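PDB 2O55: putative glycerophosphodiester phosphodiesterase from Galdieria sulphuraria, which is a putative enzyme with a TIM-barrel fold, named for the glycerophosphoryl diester phosphodiesterase family it belongs to, its own function not established here. Local coordinates for residues 42-47 and 113-118; 94-99 and 132-137; 106-111 and 141-146. All coordinates share one frame; numbering follows the deposited sequence.

Contact 1 of 3, residues 42-47 and 113-118; sequences TDLRVC and LELKGE. With SO4 (sulfate ion), chain C.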
# COMPACT_ATOMS: atom_id res chain seq x y z
N THR A 42 -3.08 -0.29 0.58
CA THR A 42 -3.83 -1.55 0.55
C THR A 42 -3.19 -2.60 -0.36
O THR A 42 -2.34 -2.29 -1.20
CB THR A 42 -5.32 -1.35 0.20
OG1 THR A 42 -6.06 -2.52 0.55
CG2 THR A 42 -5.50 -1.10 -1.25
N ASP A 43 -3.61 -3.85 -0.18
CA ASP A 43 -2.95 -5.00 -0.76
C ASP A 43 -3.79 -5.65 -1.87
O ASP A 43 -4.83 -6.23 -1.58
CB ASP A 43 -2.68 -6.02 0.35
CG ASP A 43 -1.91 -5.41 1.55
OD1 ASP A 43 -0.74 -4.98 1.36
OD2 ASP A 43 -2.48 -5.39 2.67
N LEU A 44 -3.34 -5.55 -3.12
CA LEU A 44 -4.07 -6.11 -4.27
C LEU A 44 -3.71 -7.55 -4.55
O LEU A 44 -2.53 -7.87 -4.73
CB LEU A 44 -3.81 -5.31 -5.55
CG LEU A 44 -3.90 -3.80 -5.53
CD1 LEU A 44 -3.73 -3.31 -6.96
CD2 LEU A 44 -5.22 -3.32 -4.93
N ARG A 45 -4.72 -8.43 -4.60
CA ARG A 45 -4.55 -9.79 -5.12
C ARG A 45 -5.71 -10.10 -6.05
O ARG A 45 -6.76 -9.45 -5.99
CB ARG A 45 -4.46 -10.84 -4.00
CG ARG A 45 -3.61 -10.45 -2.79
CD ARG A 45 -3.52 -11.54 -1.75
NE ARG A 45 -2.29 -12.30 -1.91
CZ ARG A 45 -1.25 -12.22 -1.10
NH1 ARG A 45 -1.28 -11.43 -0.03
NH2 ARG A 45 -0.16 -12.95 -1.34
N VAL A 46 -5.52 -11.11 -6.90
CA VAL A 46 -6.54 -11.50 -7.88
C VAL A 46 -7.17 -12.84 -7.52
O VAL A 46 -6.46 -13.83 -7.31
CB VAL A 46 -5.94 -11.57 -9.30
CG1 VAL A 46 -6.88 -12.35 -10.27
CG2 VAL A 46 -5.63 -10.17 -9.82
N CYS A 47 -8.50 -12.86 -7.46
CA CYS A 47 -9.26 -14.07 -7.11
C CYS A 47 -9.63 -14.92 -8.31
O CYS A 47 -9.50 -14.47 -9.45
CB CYS A 47 -10.53 -13.69 -6.36
SG CYS A 47 -11.74 -12.81 -7.39
N LEU A 113 -1.38 1.25 -3.63
CA LEU A 113 -1.75 -0.11 -3.93
C LEU A 113 -0.51 -1.00 -4.03
O LEU A 113 0.30 -0.81 -4.94
CB LEU A 113 -2.52 -0.15 -5.23
CG LEU A 113 -3.62 0.92 -5.32
CD1 LEU A 113 -4.28 0.88 -6.68
CD2 LEU A 113 -4.66 0.79 -4.23
N GLU A 114 -0.35 -1.95 -3.10
CA GLU A 114 0.69 -2.97 -3.24
C GLU A 114 0.22 -4.19 -4.07
O GLU A 114 -0.80 -4.83 -3.76
CB GLU A 114 1.33 -3.40 -1.91
CG GLU A 114 2.51 -4.35 -2.14
CD GLU A 114 3.24 -4.83 -0.89
OE1 GLU A 114 2.72 -4.61 0.24
OE2 GLU A 114 4.34 -5.44 -1.06
N LEU A 115 0.97 -4.49 -5.12
CA LEU A 115 0.75 -5.72 -5.85
C LEU A 115 1.34 -6.88 -5.05
O LEU A 115 2.52 -7.21 -5.18
CB LEU A 115 1.37 -5.61 -7.26
CG LEU A 115 1.18 -4.33 -8.09
CD1 LEU A 115 1.69 -4.53 -9.53
CD2 LEU A 115 -0.28 -3.85 -8.10
N LYS A 116 0.51 -7.47 -4.20
CA LYS A 116 0.87 -8.64 -3.42
C LYS A 116 0.79 -9.86 -4.33
O LYS A 116 -0.29 -10.32 -4.70
CB LYS A 116 -0.02 -8.79 -2.18
CG LYS A 116 0.53 -8.13 -0.92
CD LYS A 116 1.40 -9.09 -0.13
CE LYS A 116 2.24 -8.34 0.91
NZ LYS A 116 3.10 -9.30 1.70
N GLY A 117 1.96 -10.38 -4.64
CA GLY A 117 2.22 -10.88 -5.97
C GLY A 117 2.79 -12.25 -6.11
O GLY A 117 4.00 -12.46 -6.02
N GLU A 118 1.89 -13.18 -6.33
CA GLU A 118 2.30 -14.41 -6.94
C GLU A 118 2.42 -14.02 -8.42
O GLU A 118 3.50 -14.09 -9.00
CB GLU A 118 1.24 -15.50 -6.69
CG GLU A 118 1.06 -15.93 -5.21
CD GLU A 118 -0.41 -16.23 -4.89
OE1 GLU A 118 -1.21 -15.27 -4.93
OE2 GLU A 118 -0.77 -17.41 -4.61
S SO4 C . 4.78 -10.02 -1.97
O1 SO4 C . 6.07 -10.71 -1.87
O2 SO4 C . 3.92 -10.48 -0.89
O3 SO4 C . 4.99 -8.57 -1.87
O4 SO4 C . 4.17 -10.34 -3.25
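Lys116 packs against Arg45 and Asp43 and then runs on to a bound sulfate, and its side chain can be followed atom by atom. CB sits over one face of the Arg45 guanidinium, set toward the rim, 3.6 Å from Arg45 NH1. Next, Lys116 CG passes Asp43 CB at 4.0 Å, the two side chains lying side by side and pointing the same way. The chain bends at chi2 (-90°), which puts CD back near Arg45 NH1 and close to the sulfate. CE also lies close to sulfate O2, and Lys116 NZ finally bonds to sulfate O2 at 3.0 Å. Gly117 N, whose hydrogen bond runs to sulfate O4, and His150 NE2 hold the same ion.

Residues 42-46 and 113-115 are the carboxyl-terminal parts of neighbouring parallel strands in the TIM barrel, the end where enzymes of this fold keep their active sites; the ion itself is probably from the crystallisation liquor. The pairing rests on Glu114 N to Thr42 O (2.8 Å) and Leu44 N to Glu114 O (2.7 Å); Lys116 N to Leu44 O is weak. Residues then alternate. Asp43 and Glu114 share one face of the sheet, with Asp43 OD1 3.7 Å from Glu114 OE1 and the carboxylate planes turned 54° apart; Asp43 OD2 takes a hydrogen bond from Asn24 ND2. The other face, with Thr42 and the leucines, is largely apolar: Leu44 CD1 touches both Leu113 CB and Leu115 CD2, the latter at 3.7 Å, while Leu131 of helix 127-136 packs on both Leu44 and Leu115.

Contact 2 of 3, residues 94-99 and 132-137; sequences SLEELF and LLLVEK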
# COMPACT_ATOMS: atom_id res chain seq x y z
N SER A 94 -13.64 -5.79 -2.94
CA SER A 94 -12.97 -5.77 -4.24
C SER A 94 -12.25 -4.42 -4.37
O SER A 94 -12.33 -3.59 -3.46
CB SER A 94 -13.99 -5.94 -5.37
OG SER A 94 -14.82 -4.80 -5.48
N LEU A 95 -11.57 -4.19 -5.48
CA LEU A 95 -10.96 -2.88 -5.64
C LEU A 95 -12.05 -1.88 -5.99
O LEU A 95 -12.07 -0.77 -5.46
CB LEU A 95 -9.87 -2.88 -6.69
CG LEU A 95 -8.58 -2.10 -6.37
CD1 LEU A 95 -7.82 -1.86 -7.64
CD2 LEU A 95 -8.79 -0.77 -5.65
N GLU A 96 -12.96 -2.30 -6.88
CA GLU A 96 -14.07 -1.48 -7.33
C GLU A 96 -14.89 -0.93 -6.17
O GLU A 96 -15.21 0.25 -6.15
CB GLU A 96 -14.97 -2.25 -8.30
CG GLU A 96 -15.76 -1.34 -9.26
CD GLU A 96 -16.45 -2.08 -10.42
OE1 GLU A 96 -16.62 -1.49 -11.51
OE2 GLU A 96 -16.83 -3.25 -10.23
N GLU A 97 -15.21 -1.78 -5.19
CA GLU A 97 -16.01 -1.35 -4.02
C GLU A 97 -15.38 -0.16 -3.30
O GLU A 97 -16.08 0.73 -2.82
CB GLU A 97 -16.27 -2.51 -3.04
CG GLU A 97 -17.34 -3.50 -3.55
CD GLU A 97 -17.59 -4.73 -2.65
OE1 GLU A 97 -16.69 -5.12 -1.86
OE2 GLU A 97 -18.70 -5.32 -2.75
N LEU A 98 -14.05 -0.13 -3.25
CA LEU A 98 -13.35 0.95 -2.59
C LEU A 98 -13.44 2.22 -3.40
O LEU A 98 -13.53 3.32 -2.84
CB LEU A 98 -11.87 0.59 -2.41
CG LEU A 98 -11.01 1.72 -1.83
CD1 LEU A 98 -11.56 2.21 -0.47
CD2 LEU A 98 -9.54 1.29 -1.74
N PHE A 99 -13.38 2.05 -4.72
CA PHE A 99 -13.44 3.15 -5.67
C PHE A 99 -14.80 3.81 -5.56
O PHE A 99 -14.91 5.01 -5.26
CB PHE A 99 -13.19 2.64 -7.08
CG PHE A 99 -11.75 2.39 -7.39
CD1 PHE A 99 -10.74 2.88 -6.56
CD2 PHE A 99 -11.38 1.71 -8.54
CE1 PHE A 99 -9.39 2.67 -6.87
CE2 PHE A 99 -10.03 1.49 -8.85
CZ PHE A 99 -9.03 1.98 -8.01
N LEU A 132 -5.69 -1.41 -14.70
CA LEU A 132 -5.55 -0.05 -15.20
C LEU A 132 -6.89 0.50 -15.64
O LEU A 132 -7.24 1.62 -15.25
CB LEU A 132 -4.52 0.03 -16.33
CG LEU A 132 -3.06 -0.16 -15.90
CD1 LEU A 132 -2.13 -0.12 -17.11
CD2 LEU A 132 -2.69 0.89 -14.88
N LEU A 133 -7.62 -0.31 -16.41
CA LEU A 133 -8.94 0.05 -16.93
C LEU A 133 -9.91 0.33 -15.82
O LEU A 133 -10.76 1.22 -15.96
CB LEU A 133 -9.51 -1.05 -17.80
CG LEU A 133 -8.91 -1.29 -19.18
CD1 LEU A 133 -10.05 -1.21 -20.22
CD2 LEU A 133 -7.77 -0.31 -19.54
N LEU A 134 -9.78 -0.44 -14.74
CA LEU A 134 -10.56 -0.23 -13.52
C LEU A 134 -10.23 1.13 -12.94
O LEU A 134 -11.14 1.96 -12.75
CB LEU A 134 -10.31 -1.32 -12.48
CG LEU A 134 -11.19 -1.30 -11.21
CD1 LEU A 134 -12.65 -0.90 -11.48
CD2 LEU A 134 -11.14 -2.63 -10.45
N VAL A 135 -8.95 1.39 -12.69
CA VAL A 135 -8.52 2.70 -12.27
C VAL A 135 -9.16 3.83 -13.09
O VAL A 135 -9.77 4.73 -12.52
CB VAL A 135 -6.98 2.82 -12.24
CG1 VAL A 135 -6.50 4.23 -12.63
CG2 VAL A 135 -6.47 2.44 -10.87
N GLU A 136 -9.05 3.78 -14.41
CA GLU A 136 -9.51 4.91 -15.21
C GLU A 136 -11.03 4.95 -15.35
O GLU A 136 -11.60 6.02 -15.62
CB GLU A 136 -8.81 4.99 -16.57
CG GLU A 136 -9.04 3.81 -17.48
CD GLU A 136 -7.80 3.48 -18.33
OE1 GLU A 136 -7.93 3.43 -19.59
OE2 GLU A 136 -6.70 3.26 -17.74
N LYS A 137 -11.66 3.81 -15.15
CA LYS A 137 -13.11 3.78 -15.14
C LYS A 137 -13.64 4.51 -13.90
O LYS A 137 -14.84 4.71 -13.77
CB LYS A 137 -13.65 2.35 -15.18
CG LYS A 137 -15.15 2.28 -15.39
CD LYS A 137 -15.80 1.21 -14.53
CE LYS A 137 -17.31 1.34 -14.54
NZ LYS A 137 -17.97 0.26 -13.75
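Leu134 carries most of the contact between the two helices, its branches meeting Leu95, Glu96 and Phe99. Its CG lies anti to the backbone N (chi1 -173°) and meets the edge of the Phe99 ring near the ring plane, 3.8 Å from Phe99 CE2. From there Leu134 CD2 touches Leu95 CB at 4.0 Å, while Leu134 CD1 rests on the aliphatic part of Glu96, 3.8 Å from Glu96 CG. The Phe99 ring is packed on a face as well: Leu95 CD2 of its own helix stands over it, offset toward the rim. Val135 CG2 approaches Phe99 CZ obliquely at 3.9 Å.

Helices 95-104 and 127-136 belong to the outer layer of the barrel, on either side of strand 110-115 in chain order; the axes of 95-99 and 132-136 are 15° apart in direction and 10.7 Å from each other at closest approach. Beneath them is the sheet, with Leu111 touching Phe99 and Tyr146 touching Val135. Ser94 and Glu97 start the first helix with a capping box, in which Glu97 N donates to Ser94 OG at 3.1 Å and the return bond from Ser94 N to Glu97 OE1 is weak.

Toward solvent the packing gives way to one polar link. Glu96 is extended beyond CG, and its OE1 forms a salt bridge with Lys137 NZ, which donates a hydrogen bond at 3.1 Å, the nitrogen arriving nearly in line with the C-O bond. Tyr138 OH is hydrogen-bonded to that same carboxylate oxygen.

Contact 3 of 3, residues 106-111 and 141-146; sequences KFNLKL and QERVDY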
# COMPACT_ATOMS: atom_id res chain seq x y z
N LYS A 106 -16.56 12.81 -0.64
CA LYS A 106 -15.91 14.01 -1.21
C LYS A 106 -14.42 14.27 -0.83
O LYS A 106 -13.78 15.18 -1.36
CB LYS A 106 -16.77 15.25 -0.96
CG LYS A 106 -18.04 15.26 -1.76
CD LYS A 106 -18.18 16.60 -2.44
CE LYS A 106 -19.54 16.80 -3.09
NZ LYS A 106 -20.46 17.47 -2.14
N PHE A 107 -13.88 13.47 0.08
CA PHE A 107 -12.49 13.59 0.53
C PHE A 107 -11.51 13.07 -0.53
O PHE A 107 -11.62 11.92 -1.00
CB PHE A 107 -12.33 12.82 1.84
CG PHE A 107 -10.98 12.93 2.45
CD1 PHE A 107 -10.64 14.03 3.22
CD2 PHE A 107 -10.04 11.94 2.28
CE1 PHE A 107 -9.38 14.15 3.79
CE2 PHE A 107 -8.77 12.04 2.86
CZ PHE A 107 -8.44 13.16 3.61
N ASN A 108 -10.56 13.91 -0.91
CA ASN A 108 -9.53 13.55 -1.87
C ASN A 108 -8.48 12.54 -1.33
O ASN A 108 -7.27 12.79 -1.32
CB ASN A 108 -8.88 14.82 -2.42
CG ASN A 108 -8.05 14.57 -3.67
OD1 ASN A 108 -8.41 13.80 -4.54
ND2 ASN A 108 -6.91 15.24 -3.75
N LEU A 109 -8.95 11.39 -0.86
CA LEU A 109 -8.07 10.29 -0.51
C LEU A 109 -7.25 9.88 -1.72
O LEU A 109 -7.77 9.80 -2.84
CB LEU A 109 -8.89 9.07 -0.08
CG LEU A 109 -8.13 7.85 0.45
CD1 LEU A 109 -7.42 8.18 1.76
CD2 LEU A 109 -9.08 6.69 0.65
N LYS A 110 -5.96 9.65 -1.49
CA LYS A 110 -5.11 9.04 -2.50
C LYS A 110 -4.76 7.65 -1.98
O LYS A 110 -4.89 7.40 -0.78
CB LYS A 110 -3.87 9.88 -2.75
CG LYS A 110 -4.15 11.35 -2.99
CD LYS A 110 -2.93 12.08 -3.49
CE LYS A 110 -3.28 13.52 -3.81
NZ LYS A 110 -2.22 14.43 -3.29
N LEU A 111 -4.33 6.75 -2.87
CA LEU A 111 -4.06 5.37 -2.48
C LEU A 111 -2.64 4.88 -2.83
O LEU A 111 -2.08 5.21 -3.90
CB LEU A 111 -5.09 4.43 -3.11
CG LEU A 111 -6.56 4.87 -3.11
CD1 LEU A 111 -7.27 4.30 -4.32
CD2 LEU A 111 -7.30 4.47 -1.82
N GLN A 141 -6.78 7.77 -11.89
CA GLN A 141 -5.40 7.86 -12.41
C GLN A 141 -4.46 8.75 -11.57
O GLN A 141 -3.29 8.41 -11.34
CB GLN A 141 -5.35 8.33 -13.90
CG GLN A 141 -6.24 7.61 -14.94
CD GLN A 141 -7.64 8.23 -15.09
OE1 GLN A 141 -8.28 8.61 -14.11
NE2 GLN A 141 -8.12 8.30 -16.33
N GLU A 142 -4.94 9.91 -11.14
CA GLU A 142 -4.05 10.90 -10.54
C GLU A 142 -4.01 10.80 -9.00
O GLU A 142 -3.30 11.57 -8.35
CB GLU A 142 -4.33 12.31 -11.10
CG GLU A 142 -3.92 12.45 -12.57
CD GLU A 142 -4.50 13.70 -13.25
OE1 GLU A 142 -5.53 14.23 -12.75
OE2 GLU A 142 -3.95 14.18 -14.28
N ARG A 143 -4.74 9.81 -8.47
CA ARG A 143 -4.85 9.53 -7.04
C ARG A 143 -4.35 8.13 -6.61
O ARG A 143 -4.69 7.63 -5.53
CB ARG A 143 -6.32 9.59 -6.64
CG ARG A 143 -7.08 10.83 -7.05
CD ARG A 143 -7.98 11.20 -5.91
NE ARG A 143 -9.41 10.93 -6.11
CZ ARG A 143 -10.29 10.92 -5.11
NH1 ARG A 143 -9.88 11.11 -3.87
NH2 ARG A 143 -11.57 10.71 -5.33
N VAL A 144 -3.54 7.50 -7.46
CA VAL A 144 -3.17 6.10 -7.26
C VAL A 144 -1.69 5.91 -7.57
O VAL A 144 -1.21 6.32 -8.64
CB VAL A 144 -4.08 5.15 -8.09
CG1 VAL A 144 -3.33 3.99 -8.62
CG2 VAL A 144 -5.24 4.66 -7.25
N ASP A 145 -0.99 5.29 -6.63
CA ASP A 145 0.41 4.98 -6.74
C ASP A 145 0.61 3.48 -6.49
O ASP A 145 0.20 2.97 -5.44
CB ASP A 145 1.16 5.77 -5.68
CG ASP A 145 2.63 5.89 -5.98
OD1 ASP A 145 3.12 7.05 -6.00
OD2 ASP A 145 3.29 4.85 -6.22
N TYR A 146 1.21 2.78 -7.45
CA TYR A 146 1.36 1.32 -7.37
C TYR A 146 2.74 0.99 -6.85
O TYR A 146 3.75 1.60 -7.28
CB TYR A 146 1.18 0.64 -8.72
CG TYR A 146 0.04 1.16 -9.56
CD1 TYR A 146 0.24 2.22 -10.42
CD2 TYR A 146 -1.24 0.58 -9.50
CE1 TYR A 146 -0.79 2.72 -11.20
CE2 TYR A 146 -2.30 1.06 -10.29
CZ TYR A 146 -2.05 2.14 -11.15
OH TYR A 146 -3.03 2.68 -11.95
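Strands 110-115 and 144-148 of one beta-alpha-beta unit of the TIM barrel, joined through helix 127-136, begin to pair here at Leu111 and Val144. The pairing is parallel: Leu111 N donates to Arg143 O at 2.8 Å, and Asp145 N to Leu111 O at 2.9 Å. On the face shared by Leu111 and Val144, Leu111 CD1 packs against Val144 CG2 at 3.6 Å, with Phe99 and Ile102 of helix 95-104 touching Leu111 from outside. The Asp145 carboxylate is bound elsewhere, OD2 hydrogen-bonded to Thr167 OG1.

Below the strands, the tie passes to a side chain. Arg143 bends at chi2 and again at chi3 (-107°), and its NH1 comes to loop residues 107-109, just before strand 110-115. This NH1 makes a weak hydrogen bond to Leu109 O at 2.7 Å, poorly angled, and a long, weak one to Phe107 O. The amide of Asn108, the centre of an inverse gamma turn, stands oblique to the guanidinium, the two planes 31° apart, and although Asn108 OD1 lies only 3.1 Å from Arg143 NH1, the angle there is too poor for a hydrogen bond.

Overall arrangement
Contacts 1 and 3 share strand 110-115: contact 1 pairs its carboxyl-terminal part with strand 39-46, contact 3 its start with strand 144-148. They meet where Leu113 N lies 3.0 Å from Asp145 O, a probable hydrogen bond. Contact 1 is the most buried and carries charge at the sulfate end of the barrel; contact 3 is partly buried, with an arginine making weak hydrogen bonds to loop carbonyls at the other end. Contact 2 involves helices rather than strands and is mainly apolar, with its single salt bridge at the surface. It packs on both others, Leu95 against Leu44 and Leu132 with Val135 against Tyr146.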